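Tryptophan halogenase (Shewanella frigidimarina, PDB 2PYX) probably acts as an FAD-dependent tryptophan halogenase, a flavin enzyme of the monooxygenase class that would chlorinate or otherwise halogenate an aromatic substrate. Local coordinates at residues A23-A28 with L70-I75; E60-S65 with S363-I368; N281-D286 with F356-E361. One frame throughout, in Å; residues are numbered along the deposited sequence. Where two conformers were deposited one is given.

Contact 1 (A23-A28 with L70-I75)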
loop_
_atom_site.group_PDB
_atom_site.type_symbol
_atom_site.label_atom_id
_atom_site.label_comp_id
_atom_site.label_asym_id
_atom_site.label_seq_id
_atom_site.Cartn_x
_atom_site.Cartn_y
_atom_site.Cartn_z
ATOM N N ALA A 23 -1.261 -17.503 -1.627
ATOM C CA ALA A 23 -1.942 -18.795 -1.657
ATOM C C ALA A 23 -3.391 -18.653 -2.091
ATOM O O ALA A 23 -3.884 -19.394 -2.936
ATOM C CB ALA A 23 -1.867 -19.439 -0.286
ATOM N N GLY A 24 -4.080 -17.671 -1.517
ATOM C CA GLY A 24 -5.495 -17.481 -1.803
ATOM C C GLY A 24 -5.777 -17.064 -3.222
ATOM O O GLY A 24 -6.693 -17.569 -3.886
ATOM N N LEU A 25 -4.982 -16.107 -3.708
ATOM C CA LEU A 25 -5.173 -15.631 -5.079
ATOM C C LEU A 25 -4.869 -16.745 -6.109
ATOM O O LEU A 25 -5.579 -16.902 -7.081
ATOM C CB LEU A 25 -4.373 -14.367 -5.356
ATOM C CG LEU A 25 -4.917 -13.116 -4.669
ATOM C CD1 LEU A 25 -3.909 -11.989 -4.895
ATOM C CD2 LEU A 25 -6.295 -12.733 -5.180
ATOM N N LEU A 26 -3.804 -17.505 -5.881
ATOM C CA LEU A 26 -3.492 -18.616 -6.773
ATOM C C LEU A 26 -4.607 -19.678 -6.769
ATOM O O LEU A 26 -5.042 -20.106 -7.828
ATOM C CB LEU A 26 -2.178 -19.304 -6.368
ATOM C CG LEU A 26 -0.921 -18.508 -6.714
ATOM C CD1 LEU A 26 0.291 -19.205 -6.097
ATOM C CD2 LEU A 26 -0.725 -18.342 -8.205
ATOM N N ALA A 27 -5.032 -20.100 -5.572
ATOM C CA ALA A 27 -6.035 -21.158 -5.468
ATOM C C ALA A 27 -7.348 -20.695 -6.066
ATOM O O ALA A 27 -8.005 -21.433 -6.795
ATOM C CB ALA A 27 -6.234 -21.562 -4.002
ATOM N N ALA A 28 -7.749 -19.465 -5.762
ATOM C CA ALA A 28 -9.031 -18.975 -6.251
ATOM C C ALA A 28 -9.032 -18.888 -7.787
ATOM O O ALA A 28 -10.036 -19.215 -8.460
ATOM C CB ALA A 28 -9.379 -17.633 -5.625
ATOM N N LEU A 70 -9.833 -9.394 -1.655
ATOM C CA LEU A 70 -10.693 -10.121 -0.699
ATOM C C LEU A 70 -11.844 -10.827 -1.425
ATOM O O LEU A 70 -12.165 -11.987 -1.183
ATOM C CB LEU A 70 -11.256 -9.138 0.330
ATOM C CG LEU A 70 -10.264 -8.629 1.375
ATOM C CD1 LEU A 70 -10.897 -7.472 2.144
ATOM C CD2 LEU A 70 -9.786 -9.727 2.314
ATOM N N SER A 71 -12.471 -10.110 -2.329
ATOM C CA SER A 71 -13.577 -10.687 -3.069
ATOM C C SER A 71 -13.148 -11.900 -3.923
ATOM O O SER A 71 -13.799 -12.963 -3.913
ATOM C CB SER A 71 -14.147 -9.618 -3.995
ATOM O OG SER A 71 -15.256 -10.133 -4.728
ATOM N N LYS A 72 -12.018 -11.772 -4.622
ATOM C CA LYS A 72 -11.472 -12.876 -5.420
ATOM C C LYS A 72 -11.108 -14.088 -4.570
ATOM O O LYS A 72 -11.395 -15.232 -4.959
ATOM C CB LYS A 72 -10.256 -12.413 -6.198
ATOM C CG LYS A 72 -10.549 -11.501 -7.374
ATOM C CD LYS A 72 -9.307 -11.237 -8.183
ATOM C CE LYS A 72 -8.284 -10.373 -7.440
ATOM N NZ LYS A 72 -7.039 -10.213 -8.229
ATOM N N ILE A 73 -10.530 -13.857 -3.404
ATOM C CA ILE A 73 -10.200 -14.967 -2.491
ATOM C C ILE A 73 -11.447 -15.631 -1.945
ATOM O O ILE A 73 -11.436 -16.835 -1.670
ATOM C CB ILE A 73 -9.300 -14.472 -1.350
ATOM C CG1 ILE A 73 -7.943 -14.043 -1.928
ATOM C CG2 ILE A 73 -9.104 -15.508 -0.260
ATOM C CD1 ILE A 73 -6.949 -13.487 -0.946
ATOM N N GLY A 74 -12.518 -14.853 -1.802
ATOM C CA GLY A 74 -13.798 -15.351 -1.359
ATOM C C GLY A 74 -14.144 -15.027 0.074
ATOM O O GLY A 74 -14.953 -15.736 0.701
ATOM N N ILE A 75 -13.540 -13.970 0.609
ATOM C CA ILE A 75 -13.776 -13.504 1.973
ATOM C C ILE A 75 -14.979 -12.560 1.994
ATOM O O ILE A 75 -15.138 -11.679 1.126
ATOM C CB ILE A 75 -12.520 -12.770 2.548
ATOM C CG1 ILE A 75 -11.278 -13.666 2.498
ATOM C CG2 ILE A 75 -12.783 -12.293 3.974
ATOM C CD1 ILE A 75 -11.398 -14.946 3.152
#

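Contact 2 (E60-S65 with S363-I368)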
loop_
_atom_site.group_PDB
_atom_site.type_symbol
_atom_site.label_atom_id
_atom_site.label_comp_id
_atom_site.label_asym_id
_atom_site.label_seq_id
_atom_site.Cartn_x
_atom_site.Cartn_y
_atom_site.Cartn_z
ATOM N N GLU A 60 -1.949 -1.575 9.747
ATOM C CA GLU A 60 -1.440 -1.389 8.408
ATOM C C GLU A 60 -2.567 -0.913 7.518
ATOM O O GLU A 60 -3.729 -1.232 7.789
ATOM C CB GLU A 60 -0.914 -2.720 7.873
ATOM C CG GLU A 60 -0.108 -2.556 6.624
ATOM C CD GLU A 60 0.730 -3.782 6.292
ATOM O OE1 GLU A 60 0.671 -4.748 7.066
ATOM O OE2 GLU A 60 1.456 -3.755 5.267
ATOM N N GLY A 61 -2.230 -0.103 6.513
ATOM C CA GLY A 61 -3.178 0.366 5.524
ATOM C C GLY A 61 -3.095 -0.372 4.191
ATOM O O GLY A 61 -2.059 -0.942 3.801
ATOM N N THR A 62 -4.198 -0.289 3.452
ATOM C CA THR A 62 -4.307 -0.861 2.113
ATOM C C THR A 62 -4.763 0.169 1.109
ATOM O O THR A 62 -5.115 1.294 1.451
ATOM C CB THR A 62 -5.288 -2.044 2.055
ATOM O OG1 THR A 62 -6.622 -1.590 1.829
ATOM C CG2 THR A 62 -5.254 -2.851 3.292
ATOM N N TRP A 63 -4.727 -0.249 -0.148
ATOM C CA TRP A 63 -5.295 0.508 -1.264
ATOM C C TRP A 63 -6.674 -0.115 -1.555
ATOM O O TRP A 63 -7.020 -1.171 -1.024
ATOM C CB TRP A 63 -4.335 0.545 -2.501
ATOM C CG TRP A 63 -3.275 1.623 -2.355
ATOM C CD1 TRP A 63 -2.228 1.621 -1.473
ATOM C CD2 TRP A 63 -3.196 2.877 -3.060
ATOM N NE1 TRP A 63 -1.501 2.781 -1.599
ATOM C CE2 TRP A 63 -2.067 3.565 -2.566
ATOM C CE3 TRP A 63 -3.954 3.476 -4.066
ATOM C CZ2 TRP A 63 -1.719 4.835 -3.009
ATOM C CZ3 TRP A 63 -3.583 4.705 -4.527
ATOM C CH2 TRP A 63 -2.484 5.374 -4.016
ATOM N N PRO A 64 -7.449 0.542 -2.412
ATOM C CA PRO A 64 -8.742 -0.019 -2.770
ATOM C C PRO A 64 -8.697 -1.360 -3.468
ATOM O O PRO A 64 -9.707 -2.059 -3.470
ATOM C CB PRO A 64 -9.330 1.042 -3.689
ATOM C CG PRO A 64 -8.668 2.336 -3.286
ATOM C CD PRO A 64 -7.259 1.909 -2.934
ATOM N N SER A 65 -7.549 -1.710 -4.036
ATOM C CA SER A 65 -7.334 -3.029 -4.615
ATOM C C SER A 65 -7.692 -4.161 -3.648
ATOM O O SER A 65 -8.129 -5.243 -4.082
ATOM C CB SER A 65 -5.879 -3.153 -5.040
ATOM O OG SER A 65 -5.016 -2.786 -3.973
ATOM N N SER A 363 2.706 1.175 0.255
ATOM C CA SER A 363 3.011 0.356 -0.905
ATOM C C SER A 363 3.086 -1.116 -0.594
ATOM O O SER A 363 2.990 -1.941 -1.498
ATOM C CB SER A 363 4.303 0.822 -1.594
ATOM O OG SER A 363 5.424 0.675 -0.758
ATOM N N ALA A 364 3.205 -1.485 0.670
ATOM C CA ALA A 364 3.586 -2.880 0.989
ATOM C C ALA A 364 2.526 -3.908 0.587
ATOM O O ALA A 364 2.834 -4.871 -0.143
ATOM C CB ALA A 364 3.961 -3.031 2.436
ATOM N N LEU A 365 1.295 -3.754 1.091
ATOM C CA LEU A 365 0.246 -4.730 0.690
ATOM C C LEU A 365 -0.113 -4.596 -0.799
ATOM O O LEU A 365 -0.417 -5.585 -1.466
ATOM C CB LEU A 365 -0.989 -4.604 1.569
ATOM C CG LEU A 365 -0.828 -5.251 2.945
ATOM C CD1 LEU A 365 -1.975 -4.824 3.868
ATOM C CD2 LEU A 365 -0.776 -6.763 2.822
ATOM N N ALA A 366 -0.079 -3.378 -1.332
ATOM C CA ALA A 366 -0.342 -3.172 -2.778
ATOM C C ALA A 366 0.613 -3.984 -3.642
ATOM O O ALA A 366 0.208 -4.553 -4.663
ATOM C CB ALA A 366 -0.191 -1.703 -3.106
ATOM N N LEU A 367 1.892 -4.012 -3.276
ATOM C CA LEU A 367 2.890 -4.794 -4.042
ATOM C C LEU A 367 2.654 -6.302 -3.885
ATOM O O LEU A 367 2.830 -7.054 -4.845
ATOM C CB LEU A 367 4.301 -4.441 -3.622
ATOM C CG LEU A 367 4.824 -3.098 -4.127
ATOM C CD1 LEU A 367 6.070 -2.658 -3.339
ATOM C CD2 LEU A 367 5.099 -3.249 -5.632
ATOM N N ILE A 368 2.297 -6.751 -2.684
ATOM C CA ILE A 368 1.938 -8.141 -2.491
ATOM C C ILE A 368 0.775 -8.527 -3.438
ATOM O O ILE A 368 0.816 -9.548 -4.164
ATOM C CB ILE A 368 1.608 -8.424 -1.010
ATOM C CG1 ILE A 368 2.894 -8.455 -0.190
ATOM C CG2 ILE A 368 0.857 -9.725 -0.867
ATOM C CD1 ILE A 368 2.643 -8.321 1.324
HETATM O O HOH W 1 0.508 -1.966 3.383
HETATM O O HOH W 2 -1.032 -1.334 0.732
#

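Contact 3 (N281-D286 with F356-E361)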
loop_
_atom_site.group_PDB
_atom_site.type_symbol
_atom_site.label_atom_id
_atom_site.label_comp_id
_atom_site.label_asym_id
_atom_site.label_seq_id
_atom_site.Cartn_x
_atom_site.Cartn_y
_atom_site.Cartn_z
ATOM N N ASN A 281 12.675 15.438 11.204
ATOM C CA ASN A 281 13.561 14.457 10.605
ATOM C C ASN A 281 12.849 13.244 10.036
ATOM O O ASN A 281 13.450 12.168 9.949
ATOM C CB ASN A 281 14.651 14.053 11.610
ATOM C CG ASN A 281 15.560 15.198 11.914
ATOM O OD1 ASN A 281 16.288 15.643 11.052
ATOM N ND2 ASN A 281 15.520 15.697 13.147
ATOM N N GLY A 282 11.592 13.429 9.654
ATOM C CA GLY A 282 10.799 12.352 9.103
ATOM C C GLY A 282 9.322 12.693 9.210
ATOM O O GLY A 282 8.938 13.844 9.063
ATOM N N TRP A 283 8.502 11.697 9.462
ATOM C CA TRP A 283 7.060 11.904 9.559
ATOM C C TRP A 283 6.472 10.824 10.428
ATOM O O TRP A 283 7.021 9.713 10.553
ATOM C CB TRP A 283 6.418 11.929 8.161
ATOM C CG TRP A 283 6.587 10.661 7.384
ATOM C CD1 TRP A 283 7.674 10.272 6.606
ATOM C CD2 TRP A 283 5.634 9.595 7.285
ATOM N NE1 TRP A 283 7.432 9.028 6.073
ATOM C CE2 TRP A 283 6.190 8.599 6.454
ATOM C CE3 TRP A 283 4.361 9.376 7.811
ATOM C CZ2 TRP A 283 5.521 7.398 6.166
ATOM C CZ3 TRP A 283 3.660 8.220 7.468
ATOM C CH2 TRP A 283 4.252 7.238 6.650
ATOM N N ILE A 284 5.319 11.152 11.030
ATOM C CA ILE A 284 4.611 10.235 11.899
ATOM C C ILE A 284 3.299 9.750 11.293
ATOM O O ILE A 284 2.498 10.579 10.858
ATOM C CB ILE A 284 4.352 10.904 13.239
ATOM C CG1 ILE A 284 5.675 10.995 13.985
ATOM C CG2 ILE A 284 3.365 10.134 14.075
ATOM C CD1 ILE A 284 5.620 11.787 15.320
ATOM N N TRP A 285 3.145 8.425 11.203
ATOM C CA TRP A 285 1.903 7.821 10.710
ATOM C C TRP A 285 0.942 7.645 11.872
ATOM O O TRP A 285 1.357 7.535 13.037
ATOM C CB TRP A 285 2.121 6.494 10.010
ATOM C CG TRP A 285 2.293 5.297 10.887
ATOM C CD1 TRP A 285 1.336 4.656 11.624
ATOM C CD2 TRP A 285 3.492 4.533 11.048
ATOM N NE1 TRP A 285 1.870 3.538 12.229
ATOM C CE2 TRP A 285 3.200 3.455 11.893
ATOM C CE3 TRP A 285 4.801 4.666 10.547
ATOM C CZ2 TRP A 285 4.170 2.512 12.251
ATOM C CZ3 TRP A 285 5.751 3.749 10.920
ATOM C CH2 TRP A 285 5.436 2.689 11.769
ATOM N N ASP A 286 -0.350 7.646 11.549
ATOM C CA ASP A 286 -1.371 7.520 12.580
ATOM C C ASP A 286 -2.513 6.794 11.877
ATOM O O ASP A 286 -3.139 7.363 10.985
ATOM C CB ASP A 286 -1.729 8.898 13.138
ATOM C CG ASP A 286 -2.641 8.829 14.362
ATOM O OD1 ASP A 286 -3.492 7.908 14.426
ATOM O OD2 ASP A 286 -2.524 9.752 15.212
ATOM N N PHE A 356 11.326 -3.258 0.329
ATOM C CA PHE A 356 10.597 -2.579 1.366
ATOM C C PHE A 356 11.159 -1.199 1.557
ATOM O O PHE A 356 12.387 -1.022 1.648
ATOM C CB PHE A 356 10.701 -3.332 2.676
ATOM C CG PHE A 356 9.876 -2.726 3.775
ATOM C CD1 PHE A 356 8.503 -2.848 3.766
ATOM C CD2 PHE A 356 10.473 -1.973 4.763
ATOM C CE1 PHE A 356 7.729 -2.263 4.767
ATOM C CE2 PHE A 356 9.712 -1.384 5.772
ATOM C CZ PHE A 356 8.347 -1.517 5.759
ATOM N N ILE A 357 10.258 -0.251 1.754
ATOM C CA ILE A 357 10.624 1.111 2.100
ATOM C C ILE A 357 9.653 1.581 3.183
ATOM O O ILE A 357 8.691 0.878 3.511
ATOM C CB ILE A 357 10.522 2.024 0.871
ATOM C CG1 ILE A 357 9.138 1.779 0.192
ATOM C CG2 ILE A 357 11.672 1.700 -0.126
ATOM C CD1 ILE A 357 8.753 2.764 -0.713
ATOM N N GLU A 358 9.853 2.802 3.681
ATOM C CA GLU A 358 8.871 3.409 4.581
ATOM C C GLU A 358 7.439 3.279 4.043
ATOM O O GLU A 358 7.209 3.325 2.810
ATOM C CB GLU A 358 9.197 4.905 4.741
ATOM C CG GLU A 358 9.057 5.703 3.453
ATOM C CD GLU A 358 9.731 7.020 3.575
ATOM O OE1 GLU A 358 10.978 7.037 3.564
ATOM O OE2 GLU A 358 9.002 8.029 3.777
ATOM N N PRO A 359 6.452 3.172 4.932
ATOM C CA PRO A 359 5.051 2.992 4.546
ATOM C C PRO A 359 4.331 4.251 4.080
ATOM O O PRO A 359 3.099 4.335 4.165
ATOM C CB PRO A 359 4.420 2.462 5.839
ATOM C CG PRO A 359 5.237 3.056 6.891
ATOM C CD PRO A 359 6.635 3.089 6.397
ATOM N N LEU A 360 5.085 5.215 3.540
ATOM C CA LEU A 360 4.501 6.403 2.952
ATOM C C LEU A 360 3.770 5.914 1.713
ATOM O O LEU A 360 4.357 5.275 0.839
ATOM C CB LEU A 360 5.583 7.392 2.548
ATOM C CG LEU A 360 5.214 8.756 1.968
ATOM C CD1 LEU A 360 4.362 9.505 2.929
ATOM C CD2 LEU A 360 6.441 9.575 1.655
ATOM N N GLU A 361 2.505 6.231 1.638
ATOM C CA GLU A 361 1.603 5.794 0.582
ATOM C C GLU A 361 1.323 4.286 0.592
ATOM O O GLU A 361 0.751 3.773 -0.393
ATOM C CB GLU A 361 2.026 6.269 -0.807
ATOM C CG GLU A 361 2.022 7.780 -0.931
ATOM C CD GLU A 361 0.636 8.389 -1.003
ATOM O OE1 GLU A 361 -0.360 7.634 -1.115
ATOM O OE2 GLU A 361 0.552 9.625 -0.947
#

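Contact 1 (A23-A28 with L70-I75)
Lys72 and Ile73 meet helix 16-31 where their own helix ends, in a turn whose carbonyl oxygen Leu70 O is gripped by two backbone donors: Gly74 N and Ile75 N each lie 3.0 Å from it, reaching it from opposite faces of the carbonyl plane. The bond from Ile75 N to Leu70 O, together with the approach of Gly74 N to Ser71 O, makes this a Schellman motif, with Gly74 as its C-prime residue. At its positive phi of 104° any other residue would press its CB against the preceding carbonyl oxygen.

Across the contact no hydrogen bond forms; the helices join by packing. Leu25 has CG anti to its carbonyl carbon (chi1 -72°), and its CD2 fits between two neighbours, 3.9 Å from Ile73 CG1 and 3.8 Å from Lys72 CE. The lysine thus lends its aliphatic chain to the apolar seam, while its NZ hydrogen-bonds a tetraethylene glycol probably left from crystallisation. Gly24 lets the backbones come close: its CA is 5.4 Å from Ile73 CA, and a CB there would crowd Ile73 CD1. Ala28 is equally a small-residue choice, since its CB already sits 3.2 Å from Lys72 O.

Helix 16-31 follows strand 9-13, on which Ala23 packs, in Rossmann-type order; helix 363-377 adjoins Leu25 and Lys72, and helix 174-187 receives Ile73 through Leu181.

Contact 2 (E60-S65 with S363-I368)
Glu60 turns its CG anti to the backbone N (chi1 -168°), and Leu365 turns its CG anti to the carbonyl carbon (chi1 -78°); the extended glutamate chain and the leucine branch then meet at a slant. In the flavin-dependent halogenase fold, water here bridges strand 60-61 to backbone N-H groups near the start of helix 363-377. Glu60 OE2 lies 3.6 Å from Leu365 CG and also touches Ala364 CB, while Leu365 CD1 touches Glu60 CD and also Thr62 CG2, the latter 3.9 Å away.

No direct hydrogen bond crosses. Instead, one water accepts from Leu365 N at 3.0 Å and stands 2.8 Å from both Glu60 OE2 and Gly61 O. A second water accepts from Ala366 N at 3.1 Å and lies at a longer distance from Gly61 O. A helix start suits a carboxylate, because the N-H groups there, reached here through water, would probably help to stabilise a negative charge. An alanine in place of Glu60 lacks the carboxylate, which would probably leave the first water less firmly held and open a gap beside Leu365 CG.

Trp63 brings CD1 toward Ala366 CB obliquely, and its NE1 bonds Glu361 O, a residue predicted to bind tryptophan; a second deposited conformer makes the packing less certain. Thr62 O holds NZ of Lys89, the predicted active-site lysine. Thr62 OG1, itself bonded to Tyr170 N, donates to Trp63 O over 2.9 Å from above the carbonyl plane, 38° out of it.

Contact 3 (N281-D286 with F356-E361)
The indole of Trp283 has Leu360 over one face and Glu358 and Pro359 at its edge. Leu360 CD1 makes a CH-pi contact, 4.2 Å from the centroid of the six-membered ring and displaced toward the rim. On the same side of the ring, Leu360 CB lies 3.6 Å from Trp283 CZ2, and the backbone N of Leu360 comes within 3.4 Å of CZ2. At the edge, Pro359 C lies near the ring plane beside CH2, and Glu358 OE2 stands near that plane at NE1, the carboxylate turned 29° from the indole. Trp285, two residues on and so on the same side of the strand, takes Pro359 differently: Pro359 CG approaches its CE3 obliquely at 4.0 Å, the two side chains crossing at about a right angle.

The two tryptophans correspond to those of the WxWxIP signature of flavin-dependent halogenases, matched on strand 282-288 as far as the isoleucine but with glycine in place of the final proline. A flat, wide indole suits the place because it gives Leu360 a broad face to pack on while still offering an N-H at its edge; the rigid proline gives the rings a compact apolar partner. The loop they hold leads directly to Glu361, predicted to bind tryptophan.

Trp283 NE1 donates to Glu358 OE2 over 3.0 Å with an N-H...O angle of 155°, meeting the oxygen 44° out of the carboxylate plane. OE2 also hydrogen-bonds Tyr412 OH, while OE1 is bonded to Asn253 ND2. Three partners therefore grip a buried carboxylate, an arrangement likely to pay the cost of burying it and to fix the loop against the sheet.

Along the chain contacts 1 and 2 interlock, since 60-65 comes between 23-28 and 70-75, whereas 281-286 and 356-361 both fall between the two halves of contact 2. The centres are about 15 Å apart for contacts 1 and 2, about 14 Å for contacts 2 and 3 and about 29 Å for contacts 1 and 3. Contact 2 is the middle member: strand 60-61 leads into helix 65-73 of contact 1 and belongs to the mixed sheet that includes strand 282-288 of contact 3, while the loop of contact 3 runs into helix 363-377. The series thus links the probable FAD-binding helix to the predicted tryptophan site.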